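Local coordinates for protein possible adhesin (Caldicellulosiruptor kronotskyensis, PDB 4WA0) that probably mediates attachment of this extremely thermophilic bacterium to cellulose, the chain being the C-terminal beta-helix domain of a tapirin, at residues A85-P90 with P130-E135; T255-V260 with A278-P283. All coordinates share one frame; numbering follows the deposited sequence.

Both contacts belong to one elongated beta-helix but lie on opposite sides of the chain's centre, their own centres about 44 Å apart, and they share no strand, helix or loop. Both are partly buried, each with one buried residue, Val132 in interaction 1 and Ile259 in interaction 2. Interaction 1 sits among the turns between strands along the solenoid and is polar: one arginine reaches across to a backbone carbonyl. Interaction 2 lies near the magnesium site and is apolar, with a helix end packed on a strand. Each uses an arginine, yet in 85-90/130-135 the guanidinium makes the contact, whereas in 255-260/278-283 the aliphatic part does and the charge goes to Asp239.

Interaction 1 (A85-P90 with P130-E135); sequences ANRISP and PGVNME
Arg87 meets Pro130 chiefly through hydrogen bonding, its guanidinium holding the proline carbonyl with two nitrogens at once. NH1 of Arg87 donates to Pro130 O at 2.9 Å with an N-H...O angle of 155°, while NH2 of Arg87 reaches the same oxygen at 3.2 Å in a more bent bond of 139°. The oxygen lies almost in the guanidinium plane, at the end of the group between the two terminal nitrogens, and the donors are moderately tilted from the carbonyl plane. The reach depends on an extended side chain: CG stands opposite the backbone N (chi1 -177°), and the chain runs straight on to NE. NH1 also bonds to Tyr109 O, so two backbone carbonyls fix the rotation of the group.

The nonpolar part is small. CD of the Pro130 ring lies over one face of the guanidinium, 3.5 Å from Arg87 NH2. At the edge, Val132 CG2 comes within 3.8 Å of Arg87 NH1, and the valine itself is buried, its side chain also touching Leu108, Tyr114 and Leu127. Both the proline ring and the valine methyl therefore border a charged group whose polar ends are turned to main-chain oxygens.

The two segments belong to different coils. Segment 85-90 follows strand 83-85, and 130-135 runs from a turn into strand 132-136, with Tyr109 in the turn between strands 106-108 and 112-116 of the coil between. Arg87 thus joins the turns of three successive coils, its own, that of Tyr109 and that of Pro130, a stacking of turns along the axis that belongs to the parallel beta-helix fold.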
loop_
_atom_site.group_PDB
_atom_site.type_symbol
_atom_site.label_atom_id
_atom_site.label_comp_id
_atom_site.label_asym_id
_atom_site.label_seq_id
_atom_site.Cartn_x
_atom_site.Cartn_y
_atom_site.Cartn_z
ATOM N N ALA A 85 1.701 12.057 -2.431
ATOM C CA ALA A 85 2.663 11.520 -3.443
ATOM C C ALA A 85 3.673 12.598 -3.753
ATOM O O ALA A 85 3.402 13.573 -4.424
ATOM C CB ALA A 85 1.955 11.009 -4.643
ATOM N N ASN A 86 4.849 12.472 -3.154
ATOM C CA ASN A 86 5.871 13.466 -3.271
ATOM C C ASN A 86 6.561 13.484 -4.669
ATOM O O ASN A 86 6.476 12.518 -5.447
ATOM C CB ASN A 86 6.903 13.340 -2.127
ATOM C CG ASN A 86 6.330 13.756 -0.788
ATOM O OD1 ASN A 86 5.580 14.750 -0.701
ATOM N ND2 ASN A 86 6.699 13.063 0.248
ATOM N N ARG A 87 7.263 14.584 -4.938
ATOM C CA ARG A 87 7.804 14.865 -6.234
ATOM C C ARG A 87 9.318 15.031 -6.191
ATOM O O ARG A 87 9.853 15.951 -5.516
ATOM C CB ARG A 87 7.184 16.148 -6.795
ATOM C CG ARG A 87 7.614 16.537 -8.197
ATOM C CD ARG A 87 6.845 17.726 -8.707
ATOM N NE ARG A 87 7.212 17.953 -10.070
ATOM C CZ ARG A 87 6.529 17.546 -11.126
ATOM N NH1 ARG A 87 5.347 16.973 -11.002
ATOM N NH2 ARG A 87 6.997 17.809 -12.309
ATOM N N ILE A 88 10.039 14.150 -6.839
ATOM C CA ILE A 88 11.486 14.383 -7.138
ATOM C C ILE A 88 11.655 14.108 -8.636
ATOM O O ILE A 88 11.591 12.953 -9.087
ATOM C CB ILE A 88 12.450 13.458 -6.353
ATOM C CG1 ILE A 88 12.233 13.583 -4.840
ATOM C CG2 ILE A 88 13.907 13.657 -6.824
ATOM C CD1 ILE A 88 12.708 14.826 -4.158
ATOM N N SER A 89 11.899 15.156 -9.402
ATOM C CA SER A 89 12.184 14.980 -10.865
ATOM C C SER A 89 13.373 14.040 -11.106
ATOM O O SER A 89 14.359 14.137 -10.419
ATOM C CB SER A 89 12.500 16.320 -11.545
ATOM O OG SER A 89 13.217 16.153 -12.781
ATOM N N PRO A 90 13.324 13.152 -12.108
ATOM C CA PRO A 90 12.320 13.040 -13.158
ATOM C C PRO A 90 11.462 11.761 -12.924
ATOM O O PRO A 90 10.911 11.156 -13.866
ATOM C CB PRO A 90 13.190 12.761 -14.373
ATOM C CG PRO A 90 14.240 11.844 -13.849
ATOM C CD PRO A 90 14.551 12.426 -12.495
ATOM N N PRO A 130 3.628 19.492 -13.396
ATOM C CA PRO A 130 3.648 18.876 -14.678
ATOM C C PRO A 130 3.665 17.360 -14.580
ATOM O O PRO A 130 4.288 16.771 -13.724
ATOM C CB PRO A 130 4.962 19.389 -15.316
ATOM C CG PRO A 130 5.175 20.683 -14.653
ATOM C CD PRO A 130 4.783 20.417 -13.216
ATOM N N GLY A 131 2.951 16.742 -15.498
ATOM C CA GLY A 131 2.925 15.292 -15.554
ATOM C C GLY A 131 2.101 14.524 -14.524
ATOM O O GLY A 131 2.163 13.277 -14.543
ATOM N N VAL A 132 1.397 15.231 -13.655
ATOM C CA VAL A 132 0.519 14.635 -12.667
ATOM C C VAL A 132 -0.856 14.424 -13.356
ATOM O O VAL A 132 -1.627 15.422 -13.552
ATOM C CB VAL A 132 0.338 15.522 -11.465
ATOM C CG1 VAL A 132 -0.531 14.781 -10.415
ATOM C CG2 VAL A 132 1.673 15.893 -10.853
ATOM N N ASN A 133 -1.165 13.203 -13.742
ATOM C CA ASN A 133 -2.350 12.924 -14.586
ATOM C C ASN A 133 -3.211 11.875 -13.914
ATOM O O ASN A 133 -2.745 10.739 -13.678
ATOM C CB ASN A 133 -1.900 12.414 -15.924
ATOM C CG ASN A 133 -1.179 13.469 -16.728
ATOM O OD1 ASN A 133 -1.590 14.607 -16.739
ATOM N ND2 ASN A 133 -0.022 13.121 -17.278
HETATM N N MSE A 134 -4.406 12.250 -13.493
HETATM C CA MSE A 134 -5.389 11.305 -12.948
HETATM C C MSE A 134 -6.505 10.995 -13.832
HETATM O O MSE A 134 -7.049 11.893 -14.528
HETATM C CB MSE A 134 -5.906 11.935 -11.656
HETATM C CG MSE A 134 -6.763 10.950 -10.900
HETATM SE SE MSE A 134 -7.306 11.555 -9.093
HETATM C CE MSE A 134 -8.556 12.829 -9.702
ATOM N N GLU A 135 -6.931 9.748 -13.827
ATOM C CA GLU A 135 -8.137 9.343 -14.614
ATOM C C GLU A 135 -9.096 8.680 -13.654
ATOM O O GLU A 135 -8.651 7.859 -12.837
ATOM C CB GLU A 135 -7.832 8.315 -15.687
ATOM C CG GLU A 135 -6.837 8.853 -16.652
ATOM C CD GLU A 135 -6.533 8.012 -17.875
ATOM O OE1 GLU A 135 -6.976 6.844 -18.005
ATOM O OE2 GLU A 135 -5.808 8.591 -18.694
#

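Interaction 2 (T255-V260 with A278-P283)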
loop_
_atom_site.group_PDB
_atom_site.type_symbol
_atom_site.label_atom_id
_atom_site.label_comp_id
_atom_site.label_asym_id
_atom_site.label_seq_id
_atom_site.Cartn_x
_atom_site.Cartn_y
_atom_site.Cartn_z
ATOM N N THR A 255 7.346 -29.769 -0.223
ATOM C CA THR A 255 8.587 -29.392 -0.870
ATOM C C THR A 255 8.236 -28.357 -1.937
ATOM O O THR A 255 7.415 -28.634 -2.828
ATOM C CB THR A 255 9.229 -30.626 -1.500
ATOM O OG1 THR A 255 9.323 -31.617 -0.484
ATOM C CG2 THR A 255 10.638 -30.317 -2.024
ATOM N N PRO A 256 8.811 -27.146 -1.867
ATOM C CA PRO A 256 9.794 -26.852 -0.856
ATOM C C PRO A 256 9.139 -26.672 0.521
ATOM O O PRO A 256 7.943 -26.457 0.648
ATOM C CB PRO A 256 10.411 -25.508 -1.344
ATOM C CG PRO A 256 9.315 -24.847 -2.073
ATOM C CD PRO A 256 8.562 -25.982 -2.740
ATOM N N PRO A 257 9.954 -26.747 1.574
ATOM C CA PRO A 257 9.433 -26.627 2.908
ATOM C C PRO A 257 9.051 -25.207 3.264
ATOM O O PRO A 257 9.431 -24.232 2.543
ATOM C CB PRO A 257 10.603 -27.078 3.740
ATOM C CG PRO A 257 11.752 -26.641 2.986
ATOM C CD PRO A 257 11.421 -26.880 1.553
ATOM N N GLN A 258 8.204 -25.103 4.262
ATOM C CA GLN A 258 7.816 -23.821 4.797
ATOM C C GLN A 258 8.527 -23.644 6.104
ATOM O O GLN A 258 8.740 -24.613 6.854
ATOM C CB GLN A 258 6.339 -23.761 5.085
ATOM C CG GLN A 258 5.480 -24.022 3.887
ATOM C CD GLN A 258 4.270 -23.173 3.866
ATOM O OE1 GLN A 258 4.065 -22.325 4.750
ATOM N NE2 GLN A 258 3.473 -23.320 2.778
ATOM N N ILE A 259 8.830 -22.397 6.428
ATOM C CA ILE A 259 9.362 -22.146 7.806
ATOM C C ILE A 259 8.929 -20.760 8.295
ATOM O O ILE A 259 8.807 -19.802 7.483
ATOM C CB ILE A 259 10.864 -22.363 7.800
ATOM C CG1 ILE A 259 11.476 -22.314 9.233
ATOM C CG2 ILE A 259 11.536 -21.358 6.900
ATOM C CD1 ILE A 259 12.907 -22.781 9.256
ATOM N N VAL A 260 8.580 -20.680 9.575
ATOM C CA VAL A 260 8.376 -19.404 10.210
ATOM C C VAL A 260 9.572 -19.116 11.129
ATOM O O VAL A 260 9.968 -19.983 11.918
ATOM C CB VAL A 260 6.990 -19.251 10.879
ATOM C CG1 VAL A 260 6.784 -20.299 11.927
ATOM C CG2 VAL A 260 6.783 -17.863 11.448
ATOM N N ALA A 278 19.842 -24.559 10.819
ATOM C CA ALA A 278 19.747 -25.420 11.974
ATOM C C ALA A 278 18.406 -26.123 12.020
ATOM O O ALA A 278 18.360 -27.325 12.306
ATOM C CB ALA A 278 20.001 -24.641 13.277
ATOM N N ARG A 279 17.292 -25.431 11.729
ATOM C CA ARG A 279 15.967 -26.057 11.865
ATOM C C ARG A 279 15.760 -27.124 10.790
ATOM O O ARG A 279 15.153 -28.167 11.064
ATOM C CB ARG A 279 14.842 -25.019 11.713
ATOM C CG ARG A 279 13.436 -25.584 11.721
ATOM C CD ARG A 279 13.073 -26.327 12.973
ATOM N NE ARG A 279 13.154 -25.464 14.147
ATOM C CZ ARG A 279 13.412 -25.875 15.378
ATOM N NH1 ARG A 279 13.477 -25.006 16.388
ATOM N NH2 ARG A 279 13.704 -27.147 15.594
ATOM N N LEU A 280 16.229 -26.861 9.588
ATOM C CA LEU A 280 15.992 -27.749 8.436
ATOM C C LEU A 280 17.038 -28.827 8.337
ATOM O O LEU A 280 16.819 -29.801 7.634
ATOM C CB LEU A 280 15.934 -26.994 7.104
ATOM C CG LEU A 280 14.722 -26.068 6.989
ATOM C CD1 LEU A 280 14.809 -25.383 5.633
ATOM C CD2 LEU A 280 13.427 -26.853 7.185
ATOM N N GLY A 281 18.149 -28.640 9.052
ATOM C CA GLY A 281 19.268 -29.580 9.078
ATOM C C GLY A 281 20.054 -29.586 7.805
ATOM O O GLY A 281 20.543 -30.646 7.348
ATOM N N SER A 282 20.216 -28.415 7.221
ATOM C CA SER A 282 20.949 -28.311 5.983
ATOM C C SER A 282 21.435 -26.893 5.703
ATOM O O SER A 282 20.749 -25.969 6.046
ATOM C CB SER A 282 20.059 -28.747 4.828
ATOM O OG SER A 282 20.851 -29.469 3.907
ATOM N N PRO A 283 22.596 -26.738 5.037
ATOM C CA PRO A 283 23.117 -25.459 4.500
ATOM C C PRO A 283 22.129 -24.644 3.657
ATOM O O PRO A 283 21.460 -25.194 2.781
ATOM C CB PRO A 283 24.273 -25.902 3.578
ATOM C CG PRO A 283 24.711 -27.239 4.089
ATOM C CD PRO A 283 23.565 -27.845 4.876
#
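This is an apolar helix-on-strand packing contact near one end of the beta-helix, where the last turn of helix 269-280 rests against the start of strand 258-263, close to the magnesium site. Ile259 and Leu280 form its middle, with Pro257 and the aliphatic part of Arg279 flanking them.

CG of Pro257, just before the strand, meets Leu280 CD1 at 4.2 Å. Trans torsions at chi1 and chi2 (-172° for the first) stretch the Ile259 side chain out from the strand, bringing its terminal methyl CD1 up to the helix. That methyl touches both residues there: CG of Leu280, the last residue of the helix, is 4.4 Å from Ile259 CD1, a loose approach, and the arginine is nearer. Ala250 and Leu290 also touch Leu280, while Leu292 lies against Ile259, so strand 247-251, the loop before strand 291-296 and that strand itself complete the surroundings.

Arg279 divides its work between two regions. Its aliphatic base packs on the isoleucine, whereas the chain bends at chi2 and chi3, both about 60°, and the guanidinium goes to Asp239, a magnesium ligand, in a salt bridge through NH1, while NE bonds to Ser248 OG. This probably makes the arginine a second-shell residue that helps position Asp239. At the base of that side chain, Ile259 CD1 sits 3.8 Å from both CB and CG of Arg279.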